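Local coordinates for protein staphylococcal superantigen-like 1 (Staphylococcus aureus, PDB 4O1N) that probably acts as a secreted virulence factor that cleaves host proteins, among them collagens and cytokines, at residues 133-138 against 148-153; 121-126 against 152-157; 140-145 against 201-206; 170-175 against 180-185. All blocks are in the same frame, centred on the assembly; numbering follows the deposited sequence.

Overall arrangement
All four interactions lie in the C-terminal beta-grasp domain, where helix 144-159 packs over a five-stranded mixed sheet. Interactions 1 and 2, with centres about 10 Å apart, follow each other along that helix and meet strand 120-125 and the chain just past its neighbour 128-134. Interaction 3, centred about 9 Å from interaction 1 and about 17 Å from interaction 2, alternates its segments with theirs along the chain. Interaction 4 falls between the two segments of interaction 3; its hairpin 171-175/180-183 forms the opposite edge of the sheet. Strand 203-210 pairs with both 120-125 and 171-175, so all four reach one sheet, interaction 3 joining to it the small ribbon 141-143/197-199.

Interaction 1: residues 133-138 against 148-153; sequences DFYYIS and DYRLRE
The phenol of Y135 reaches from the chain just past strand 128-134 to helix 144-159, where it meets R150 and L151 on successive positions of one turn. The packed side of the contact is at the leucine: L151 CD2 approaches Y135 CE1 obliquely at 3.6 Å, and L151 is buried. The reach comes from a first torsion that sets Y135 CG opposite the backbone N (chi1 -168°), which carries the ring out to the helix. This is the helix-on-sheet packing of the beta-grasp fold, and I206 of strand 203-210 lies against both the tyrosine and the leucine, while I137 CG1 fills an in-plane position at the ring edge. The phenol end lies on the more open side. There Y135 OH makes a short contact, 3.3 Å from R150 CB, which sits at the ring edge near its plane, but both residues are partly exposed and the rest of R150 leads away, its chain bending at chi2 and chi3. Its charged end is held by carboxylates: R150 NE bonds to E153 OE1 at 3.2 Å, close to the line of that C-O bond, and NH1 forms a salt bridge with E37.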
# COMPACT_ATOMS: atom_id res chain seq x y z
N ASP A 133 -15.76 -10.90 7.48
CA ASP A 133 -14.68 -11.62 8.18
C ASP A 133 -13.66 -10.64 8.73
O ASP A 133 -14.05 -9.58 9.24
CB ASP A 133 -14.02 -12.69 7.27
CG ASP A 133 -13.28 -13.76 8.08
OD1 ASP A 133 -13.90 -14.79 8.41
OD2 ASP A 133 -12.09 -13.57 8.45
N PHE A 134 -12.37 -10.97 8.59
CA PHE A 134 -11.30 -10.21 9.19
C PHE A 134 -10.18 -9.93 8.23
O PHE A 134 -9.93 -10.72 7.32
CB PHE A 134 -10.73 -11.01 10.33
CG PHE A 134 -11.69 -11.18 11.47
CD1 PHE A 134 -12.20 -10.08 12.15
CD2 PHE A 134 -12.04 -12.44 11.91
CE1 PHE A 134 -13.04 -10.23 13.22
CE2 PHE A 134 -12.90 -12.59 13.00
CZ PHE A 134 -13.39 -11.49 13.65
N TYR A 135 -9.50 -8.79 8.45
CA TYR A 135 -8.26 -8.43 7.77
C TYR A 135 -7.15 -8.49 8.84
O TYR A 135 -7.36 -8.05 9.95
CB TYR A 135 -8.36 -7.05 7.13
CG TYR A 135 -7.24 -6.71 6.18
CD1 TYR A 135 -7.29 -7.05 4.83
CD2 TYR A 135 -6.10 -6.05 6.65
CE1 TYR A 135 -6.25 -6.71 3.96
CE2 TYR A 135 -5.05 -5.72 5.80
CZ TYR A 135 -5.12 -6.05 4.45
OH TYR A 135 -4.06 -5.72 3.63
N TYR A 136 -5.98 -9.05 8.53
CA TYR A 136 -4.94 -9.18 9.56
C TYR A 136 -3.81 -8.18 9.32
O TYR A 136 -3.42 -7.97 8.21
CB TYR A 136 -4.43 -10.62 9.60
CG TYR A 136 -5.53 -11.62 9.94
CD1 TYR A 136 -5.57 -12.25 11.20
CD2 TYR A 136 -6.55 -11.94 9.02
CE1 TYR A 136 -6.57 -13.15 11.51
CE2 TYR A 136 -7.57 -12.83 9.34
CZ TYR A 136 -7.57 -13.42 10.57
OH TYR A 136 -8.54 -14.31 10.91
N ILE A 137 -3.32 -7.56 10.39
CA ILE A 137 -2.40 -6.45 10.28
C ILE A 137 -1.29 -6.58 11.29
O ILE A 137 -1.53 -6.63 12.49
CB ILE A 137 -3.09 -5.13 10.63
CG1 ILE A 137 -4.32 -4.92 9.75
CG2 ILE A 137 -2.13 -3.96 10.48
CD1 ILE A 137 -5.37 -4.10 10.45
N SER A 138 -0.06 -6.62 10.79
CA SER A 138 1.09 -6.87 11.65
C SER A 138 1.83 -5.59 11.90
O SER A 138 2.63 -5.55 12.80
CB SER A 138 2.03 -7.91 11.01
OG SER A 138 2.62 -7.41 9.82
N ASP A 148 -4.21 -0.38 -0.12
CA ASP A 148 -4.84 -0.31 -1.44
C ASP A 148 -4.55 -1.54 -2.30
O ASP A 148 -5.47 -2.22 -2.78
CB ASP A 148 -4.40 0.94 -2.18
CG ASP A 148 -4.95 1.00 -3.58
OD1 ASP A 148 -6.19 0.87 -3.70
OD2 ASP A 148 -4.14 1.14 -4.53
N TYR A 149 -3.26 -1.84 -2.46
CA TYR A 149 -2.87 -2.96 -3.28
C TYR A 149 -3.50 -4.23 -2.75
O TYR A 149 -4.16 -4.91 -3.49
CB TYR A 149 -1.34 -3.13 -3.39
CG TYR A 149 -0.92 -4.26 -4.34
CD1 TYR A 149 -0.65 -4.03 -5.68
CD2 TYR A 149 -0.84 -5.57 -3.87
CE1 TYR A 149 -0.31 -5.06 -6.53
CE2 TYR A 149 -0.51 -6.62 -4.71
CZ TYR A 149 -0.24 -6.36 -6.03
OH TYR A 149 0.11 -7.42 -6.83
N ARG A 150 -3.34 -4.52 -1.46
CA ARG A 150 -3.72 -5.85 -0.93
C ARG A 150 -5.22 -6.06 -0.93
O ARG A 150 -5.68 -7.19 -1.13
CB ARG A 150 -3.16 -6.07 0.46
CG ARG A 150 -1.63 -6.02 0.49
CD ARG A 150 -0.97 -7.38 0.67
NE ARG A 150 -0.49 -7.97 -0.56
CZ ARG A 150 0.78 -8.25 -0.86
NH1 ARG A 150 1.79 -7.98 -0.06
NH2 ARG A 150 1.04 -8.82 -2.01
N LEU A 151 -6.00 -4.98 -0.73
CA LEU A 151 -7.45 -5.12 -0.74
C LEU A 151 -7.88 -5.36 -2.17
O LEU A 151 -8.74 -6.20 -2.41
CB LEU A 151 -8.12 -3.89 -0.16
CG LEU A 151 -7.82 -3.73 1.33
CD1 LEU A 151 -8.08 -2.30 1.83
CD2 LEU A 151 -8.67 -4.70 2.12
N ARG A 152 -7.27 -4.65 -3.12
CA ARG A 152 -7.68 -4.84 -4.50
C ARG A 152 -7.29 -6.22 -4.99
O ARG A 152 -8.08 -6.87 -5.69
CB ARG A 152 -7.12 -3.77 -5.41
CG ARG A 152 -7.68 -2.39 -5.12
CD ARG A 152 -7.44 -1.42 -6.28
NE ARG A 152 -7.37 -0.02 -5.82
CZ ARG A 152 -7.69 1.06 -6.53
NH1 ARG A 152 -8.12 0.96 -7.78
NH2 ARG A 152 -7.57 2.26 -5.99
N GLU A 153 -6.12 -6.67 -4.58
CA GLU A 153 -5.68 -8.03 -4.87
C GLU A 153 -6.75 -9.00 -4.42
O GLU A 153 -7.14 -9.87 -5.20
CB GLU A 153 -4.36 -8.35 -4.15
CG GLU A 153 -3.94 -9.83 -4.25
CD GLU A 153 -2.54 -10.13 -3.72
OE1 GLU A 153 -2.19 -9.67 -2.62
OE2 GLU A 153 -1.80 -10.87 -4.39

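Interaction 2: residues 121-126 against 152-157; sequences LEIKKD and RERAIK
Where L121 and I123 face R154, the shortest polar bond within either segment is the helix's own, from I156 N to R152 O at 2.7 Å; no hydrogen bond passes between strand and helix. The contact is therefore one of shape, the laying of helix 144-159 over strand 120-125 in the beta-grasp domain. The backbones stay well apart, with I123 CA and A155 CA 8.0 Å from each other, and side chains span the interval. Both L121 and I123 leave the strand toward the helix, whereas E122 between them forms a salt bridge with K205. R154 answers from the helix, its chain bending at chi3 (-89°) after an extended start, which turns the guanidinium across the end of L121. The aliphatic part of the same arginine lies by the second hydrophobic residue, I123 CD1 standing 4.3 Å from R154 CD. A155 packs on M210 of strand 203-210, while L131 of strand 128-134 touches both L121 and I123. The more intimate meeting is at the leucine: with CG anti to the backbone N (chi1 173°), L121 comes at R154 from the opposite direction, and its methyl CD2 rests over the centre of one guanidinium face, 3.9 Å from R154 CZ.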
# COMPACT_ATOMS: atom_id res chain seq x y z
N LEU A 121 -13.56 -6.99 8.28
CA LEU A 121 -13.48 -6.82 6.84
C LEU A 121 -14.83 -7.23 6.22
O LEU A 121 -15.33 -8.34 6.46
CB LEU A 121 -12.32 -7.63 6.25
CG LEU A 121 -12.23 -7.65 4.72
CD1 LEU A 121 -11.75 -6.30 4.19
CD2 LEU A 121 -11.31 -8.76 4.24
N GLU A 122 -15.41 -6.33 5.42
CA GLU A 122 -16.67 -6.56 4.78
C GLU A 122 -16.55 -6.22 3.30
O GLU A 122 -16.09 -5.14 2.94
CB GLU A 122 -17.74 -5.68 5.44
CG GLU A 122 -19.16 -5.87 4.92
CD GLU A 122 -20.20 -4.94 5.57
OE1 GLU A 122 -19.82 -4.06 6.40
OE2 GLU A 122 -21.41 -5.07 5.25
N ILE A 123 -16.98 -7.12 2.44
CA ILE A 123 -16.93 -6.84 1.02
C ILE A 123 -18.33 -6.97 0.44
O ILE A 123 -19.05 -7.89 0.80
CB ILE A 123 -15.97 -7.79 0.31
CG1 ILE A 123 -14.63 -7.82 1.04
CG2 ILE A 123 -15.77 -7.32 -1.12
CD1 ILE A 123 -13.60 -8.71 0.41
N LYS A 124 -18.69 -6.04 -0.45
CA LYS A 124 -20.00 -5.99 -1.11
C LYS A 124 -19.91 -5.92 -2.63
O LYS A 124 -19.18 -5.05 -3.13
CB LYS A 124 -20.73 -4.73 -0.68
CG LYS A 124 -21.03 -4.65 0.77
CD LYS A 124 -22.13 -3.64 1.01
CE LYS A 124 -22.85 -3.99 2.29
NZ LYS A 124 -23.82 -2.95 2.65
N LYS A 125 -20.64 -6.80 -3.34
CA LYS A 125 -20.99 -6.57 -4.77
C LYS A 125 -22.45 -6.13 -4.81
O LYS A 125 -23.27 -6.65 -4.04
CB LYS A 125 -20.80 -7.82 -5.67
N ASP A 126 -22.75 -5.18 -5.69
CA ASP A 126 -24.12 -4.62 -5.86
C ASP A 126 -24.90 -4.58 -4.56
O ASP A 126 -26.01 -5.07 -4.47
CB ASP A 126 -24.88 -5.38 -6.95
CG ASP A 126 -24.25 -5.19 -8.33
OD1 ASP A 126 -23.79 -6.20 -8.91
OD2 ASP A 126 -24.16 -4.04 -8.81
N ARG A 152 -7.27 -4.65 -3.12
CA ARG A 152 -7.68 -4.84 -4.50
C ARG A 152 -7.29 -6.22 -4.99
O ARG A 152 -8.08 -6.87 -5.69
CB ARG A 152 -7.12 -3.77 -5.41
CG ARG A 152 -7.68 -2.39 -5.12
CD ARG A 152 -7.44 -1.42 -6.28
NE ARG A 152 -7.37 -0.02 -5.82
CZ ARG A 152 -7.69 1.06 -6.53
NH1 ARG A 152 -8.12 0.96 -7.78
NH2 ARG A 152 -7.57 2.26 -5.99
N GLU A 153 -6.12 -6.67 -4.58
CA GLU A 153 -5.68 -8.03 -4.87
C GLU A 153 -6.75 -9.00 -4.42
O GLU A 153 -7.14 -9.87 -5.20
CB GLU A 153 -4.36 -8.35 -4.15
CG GLU A 153 -3.94 -9.83 -4.25
CD GLU A 153 -2.54 -10.13 -3.72
OE1 GLU A 153 -2.19 -9.67 -2.62
OE2 GLU A 153 -1.80 -10.87 -4.39
N ARG A 154 -7.26 -8.84 -3.21
CA ARG A 154 -8.29 -9.76 -2.77
C ARG A 154 -9.62 -9.66 -3.53
O ARG A 154 -10.21 -10.69 -3.85
CB ARG A 154 -8.56 -9.67 -1.28
CG ARG A 154 -9.04 -11.03 -0.82
CD ARG A 154 -9.94 -11.01 0.38
NE ARG A 154 -9.13 -11.07 1.57
CZ ARG A 154 -9.40 -11.79 2.62
NH1 ARG A 154 -10.46 -12.59 2.67
NH2 ARG A 154 -8.56 -11.72 3.66
N ALA A 155 -10.09 -8.44 -3.80
CA ALA A 155 -11.32 -8.25 -4.57
C ALA A 155 -11.17 -8.82 -5.98
O ALA A 155 -12.14 -9.38 -6.55
CB ALA A 155 -11.69 -6.77 -4.64
N ILE A 156 -9.96 -8.68 -6.53
CA ILE A 156 -9.69 -9.21 -7.85
C ILE A 156 -9.62 -10.74 -7.86
O ILE A 156 -10.20 -11.40 -8.70
CB ILE A 156 -8.38 -8.68 -8.43
CG1 ILE A 156 -8.48 -7.19 -8.70
CG2 ILE A 156 -8.03 -9.42 -9.73
CD1 ILE A 156 -7.15 -6.53 -8.96
N LYS A 157 -8.90 -11.32 -6.93
CA LYS A 157 -8.67 -12.74 -7.02
C LYS A 157 -9.82 -13.59 -6.58
O LYS A 157 -10.07 -14.60 -7.18
CB LYS A 157 -7.37 -13.11 -6.32
CG LYS A 157 -6.19 -12.51 -7.08
CD LYS A 157 -4.85 -13.13 -6.74
CE LYS A 157 -3.84 -12.83 -7.86
NZ LYS A 157 -2.42 -12.93 -7.41

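Interaction 3: residues 140-145 against 201-206; sequences EDISLK and TKINKI
The two-stranded antiparallel ribbon 141-143/197-199 of the beta-grasp domain comes up to the main sheet at I142 and I203, while E140 and T201 meet at its end. In this second pair a methyl does the touching: T201 CG2 is 4.1 Å from E140 CA and nearly as close to E140 CG, as the two side chains pass at a slant. T201 is turned so that OG1 lies between the backbone N and carbonyl carbon (chi1 71°), which puts the methyl, not the hydroxyl, on the glutamate; OG1 bonds instead to D199. The E140 side chain starts away from T201 and runs out extended, and its two carboxylate oxygens take separate backbone amides, OE1 that of S109 and OE2 that of V110. A glutamate beside an exposed threonine is thus tied to the segment joining strands 98-106 and 120-125. The isoleucines make a lighter, buried contact, in which the branch methyl I142 CG2 lies 4.4 Å from I203 CD1, the tip of an extended side chain. One residue after I142, S143 stands at the N-cap of helix 144-159, its OG accepting from E146 N. On the far side of this contact strand 203-210 enters the sheet between 120-125 and 171-175, with N204 and K205 forming a classic beta bulge opposite T174 and I203 packed on I173 and M175.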
# COMPACT_ATOMS: atom_id res chain seq x y z
N GLU A 140 2.64 -1.53 12.64
CA GLU A 140 2.26 -0.36 13.42
C GLU A 140 1.99 0.80 12.50
O GLU A 140 1.00 1.50 12.69
CB GLU A 140 3.36 0.01 14.42
CG GLU A 140 3.53 -0.98 15.57
CD GLU A 140 4.80 -0.78 16.38
OE1 GLU A 140 5.31 0.38 16.49
OE2 GLU A 140 5.28 -1.82 16.92
N ASP A 141 2.89 1.02 11.54
CA ASP A 141 2.80 2.14 10.58
C ASP A 141 2.64 1.53 9.18
O ASP A 141 3.55 0.87 8.68
CB ASP A 141 4.07 2.98 10.66
CG ASP A 141 4.00 4.25 9.82
OD1 ASP A 141 2.95 4.92 9.82
OD2 ASP A 141 5.01 4.60 9.18
N ILE A 142 1.46 1.70 8.58
CA ILE A 142 1.16 0.97 7.37
C ILE A 142 0.65 1.94 6.34
O ILE A 142 -0.12 2.87 6.64
CB ILE A 142 0.12 -0.14 7.61
CG1 ILE A 142 -0.12 -0.94 6.34
CG2 ILE A 142 -1.22 0.43 8.08
CD1 ILE A 142 -0.82 -2.26 6.59
N SER A 143 1.07 1.70 5.11
CA SER A 143 0.89 2.66 4.04
C SER A 143 -0.38 2.40 3.25
O SER A 143 -0.83 1.25 3.12
CB SER A 143 2.11 2.63 3.11
OG SER A 143 2.10 1.49 2.31
N LEU A 144 -0.95 3.48 2.72
CA LEU A 144 -2.12 3.34 1.88
C LEU A 144 -1.75 2.61 0.61
O LEU A 144 -2.58 1.88 0.05
CB LEU A 144 -2.72 4.70 1.52
CG LEU A 144 -3.20 5.58 2.68
CD1 LEU A 144 -3.74 6.87 2.13
CD2 LEU A 144 -4.25 4.90 3.54
N LYS A 145 -0.51 2.74 0.16
CA LYS A 145 -0.08 1.95 -0.98
C LYS A 145 -0.31 0.47 -0.71
O LYS A 145 -0.84 -0.22 -1.58
CB LYS A 145 1.38 2.20 -1.31
CG LYS A 145 1.93 1.41 -2.49
CD LYS A 145 3.44 1.62 -2.63
CE LYS A 145 4.00 1.16 -3.98
NZ LYS A 145 3.65 2.12 -5.05
N THR A 201 -2.42 -0.51 14.14
CA THR A 201 -2.93 -1.02 15.38
C THR A 201 -4.34 -0.47 15.66
O THR A 201 -5.02 -0.97 16.53
CB THR A 201 -2.01 -0.68 16.60
OG1 THR A 201 -2.04 0.72 16.92
CG2 THR A 201 -0.59 -1.05 16.33
N LYS A 202 -4.79 0.53 14.92
CA LYS A 202 -6.04 1.24 15.25
C LYS A 202 -7.02 1.31 14.11
O LYS A 202 -7.76 2.28 13.99
CB LYS A 202 -5.73 2.68 15.68
CG LYS A 202 -5.16 2.76 17.08
CD LYS A 202 -4.79 4.16 17.47
CE LYS A 202 -4.23 4.17 18.88
NZ LYS A 202 -3.63 5.51 19.19
N ILE A 203 -6.99 0.29 13.25
CA ILE A 203 -7.95 0.16 12.14
C ILE A 203 -9.09 -0.68 12.65
O ILE A 203 -8.90 -1.78 13.05
CB ILE A 203 -7.35 -0.55 10.93
CG1 ILE A 203 -6.20 0.28 10.38
CG2 ILE A 203 -8.43 -0.77 9.88
CD1 ILE A 203 -5.43 -0.34 9.25
N ASN A 204 -10.28 -0.12 12.64
CA ASN A 204 -11.43 -0.77 13.24
C ASN A 204 -12.13 -1.57 12.20
O ASN A 204 -12.56 -2.69 12.47
CB ASN A 204 -12.40 0.28 13.77
CG ASN A 204 -13.65 -0.33 14.40
OD1 ASN A 204 -13.59 -0.92 15.47
ND2 ASN A 204 -14.79 -0.17 13.74
N LYS A 205 -12.31 -0.99 11.02
CA LYS A 205 -13.02 -1.70 9.97
C LYS A 205 -12.56 -1.34 8.55
O LYS A 205 -12.22 -0.20 8.26
CB LYS A 205 -14.52 -1.44 10.10
CG LYS A 205 -15.36 -2.15 9.05
CD LYS A 205 -16.85 -1.96 9.31
CE LYS A 205 -17.66 -2.67 8.22
NZ LYS A 205 -19.04 -2.94 8.67
N ILE A 206 -12.60 -2.32 7.66
CA ILE A 206 -12.36 -2.08 6.26
C ILE A 206 -13.55 -2.56 5.48
O ILE A 206 -13.91 -3.73 5.59
CB ILE A 206 -11.12 -2.82 5.77
CG1 ILE A 206 -9.88 -2.16 6.36
CG2 ILE A 206 -11.04 -2.77 4.24
CD1 ILE A 206 -8.68 -3.06 6.33

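Interaction 4: residues 170-175 against 180-185; sequences QITITM and THTIDL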
# COMPACT_ATOMS: atom_id res chain seq x y z
N GLN A 170 -14.95 2.74 -4.18
CA GLN A 170 -15.01 2.76 -2.69
C GLN A 170 -14.39 1.58 -1.93
O GLN A 170 -15.03 0.52 -1.74
CB GLN A 170 -16.44 2.99 -2.16
CG GLN A 170 -17.07 4.35 -2.45
CD GLN A 170 -16.35 5.49 -1.77
OE1 GLN A 170 -16.67 5.87 -0.64
NE2 GLN A 170 -15.35 6.04 -2.45
N ILE A 171 -13.16 1.79 -1.46
CA ILE A 171 -12.70 1.23 -0.20
C ILE A 171 -12.86 2.29 0.90
O ILE A 171 -12.64 3.46 0.65
CB ILE A 171 -11.22 0.86 -0.28
CG1 ILE A 171 -11.05 -0.32 -1.26
CG2 ILE A 171 -10.68 0.49 1.10
CD1 ILE A 171 -9.65 -0.45 -1.78
N THR A 172 -13.26 1.87 2.09
CA THR A 172 -13.36 2.78 3.24
C THR A 172 -12.71 2.16 4.45
O THR A 172 -13.12 1.13 4.92
CB THR A 172 -14.81 3.10 3.54
OG1 THR A 172 -15.41 3.60 2.35
CG2 THR A 172 -14.91 4.14 4.65
N ILE A 173 -11.65 2.78 4.94
CA ILE A 173 -10.98 2.29 6.13
C ILE A 173 -11.42 3.20 7.22
O ILE A 173 -11.22 4.39 7.12
CB ILE A 173 -9.43 2.34 5.99
CG1 ILE A 173 -8.94 1.33 4.97
CG2 ILE A 173 -8.74 2.03 7.31
CD1 ILE A 173 -7.94 1.87 3.97
N THR A 174 -12.02 2.63 8.26
CA THR A 174 -12.49 3.38 9.44
C THR A 174 -11.58 3.15 10.66
O THR A 174 -11.33 2.00 11.06
CB THR A 174 -13.95 2.99 9.79
OG1 THR A 174 -14.72 2.92 8.57
CG2 THR A 174 -14.58 4.01 10.72
N MET A 175 -11.07 4.24 11.24
CA MET A 175 -10.14 4.14 12.36
C MET A 175 -10.91 4.13 13.65
O MET A 175 -12.10 4.35 13.64
CB MET A 175 -9.15 5.29 12.37
CG MET A 175 -8.44 5.53 11.03
SD MET A 175 -7.45 4.11 10.47
CE MET A 175 -6.17 4.22 11.76
N THR A 180 -11.92 8.35 8.78
CA THR A 180 -11.95 7.45 7.62
C THR A 180 -11.00 7.88 6.48
O THR A 180 -10.69 9.07 6.31
CB THR A 180 -13.35 7.41 7.02
OG1 THR A 180 -13.61 8.69 6.44
CG2 THR A 180 -14.41 7.08 8.08
N HIS A 181 -10.54 6.89 5.72
CA HIS A 181 -9.78 7.10 4.49
C HIS A 181 -10.54 6.32 3.44
O HIS A 181 -10.99 5.22 3.71
CB HIS A 181 -8.36 6.55 4.61
CG HIS A 181 -7.63 7.06 5.81
ND1 HIS A 181 -6.91 8.23 5.79
CD2 HIS A 181 -7.54 6.58 7.07
CE1 HIS A 181 -6.40 8.45 6.99
NE2 HIS A 181 -6.77 7.46 7.79
N THR A 182 -10.75 6.91 2.27
CA THR A 182 -11.60 6.33 1.25
C THR A 182 -10.83 6.34 -0.05
O THR A 182 -10.03 7.22 -0.28
CB THR A 182 -12.94 7.10 1.09
OG1 THR A 182 -12.75 8.26 0.29
CG2 THR A 182 -13.50 7.56 2.44
N ILE A 183 -11.06 5.36 -0.90
CA ILE A 183 -10.26 5.21 -2.10
C ILE A 183 -11.17 4.80 -3.24
O ILE A 183 -11.96 3.86 -3.11
CB ILE A 183 -9.20 4.10 -1.94
CG1 ILE A 183 -8.14 4.48 -0.90
CG2 ILE A 183 -8.52 3.81 -3.28
CD1 ILE A 183 -7.37 3.29 -0.38
N ASP A 184 -11.06 5.48 -4.37
CA ASP A 184 -11.94 5.21 -5.47
C ASP A 184 -11.41 3.99 -6.23
O ASP A 184 -10.23 3.96 -6.60
CB ASP A 184 -11.99 6.45 -6.35
CG ASP A 184 -13.10 6.42 -7.37
OD1 ASP A 184 -13.61 5.34 -7.81
OD2 ASP A 184 -13.45 7.55 -7.77
N LEU A 185 -12.26 3.00 -6.47
CA LEU A 185 -11.81 1.80 -7.18
C LEU A 185 -11.76 1.93 -8.69
O LEU A 185 -11.21 1.05 -9.39
CB LEU A 185 -12.65 0.58 -6.83
CG LEU A 185 -12.49 0.14 -5.39
CD1 LEU A 185 -13.50 -0.96 -5.07
CD2 LEU A 185 -11.09 -0.37 -5.13
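I171 and I183 exchange two backbone hydrogen bonds, each 2.9 Å long: I171 N gives to I183 O, and I183 N gives back to I171 O. Two residues along, I173 N reaches H181 O at 2.8 Å, and H181 N returns a bond to I173 O. All four amides and four carbonyls of these two pairs are thereby satisfied within an antiparallel beta hairpin, whose strand 180-183 is the edge strand at one side of the five-stranded beta-grasp sheet. At its open end Q170 and I171 together face I183 as a G1 beta bulge, and Q170 takes the positive phi (71°) that this bulge asks of its first residue. Strand 171-175 also bonds through its backbone to strand 203-210, T172 with L207 and T174 with K205 and N204. Several further acceptors are met outside the hairpin: T182 O by R193 NH2, L185 O by Y162 OH, D184 OD1 by S186 OG, and D184 O, weakly, by R152 NH2. H181 ND1 bonds to a bound glycerol, probably from the crystallisation liquor, while M175 CG sits at the ring edge, 4.1 Å from H181 NE2. Against the helix side, L185 CD2 closes on I171 CD1 at 3.6 Å, their chains crossing at about a right angle.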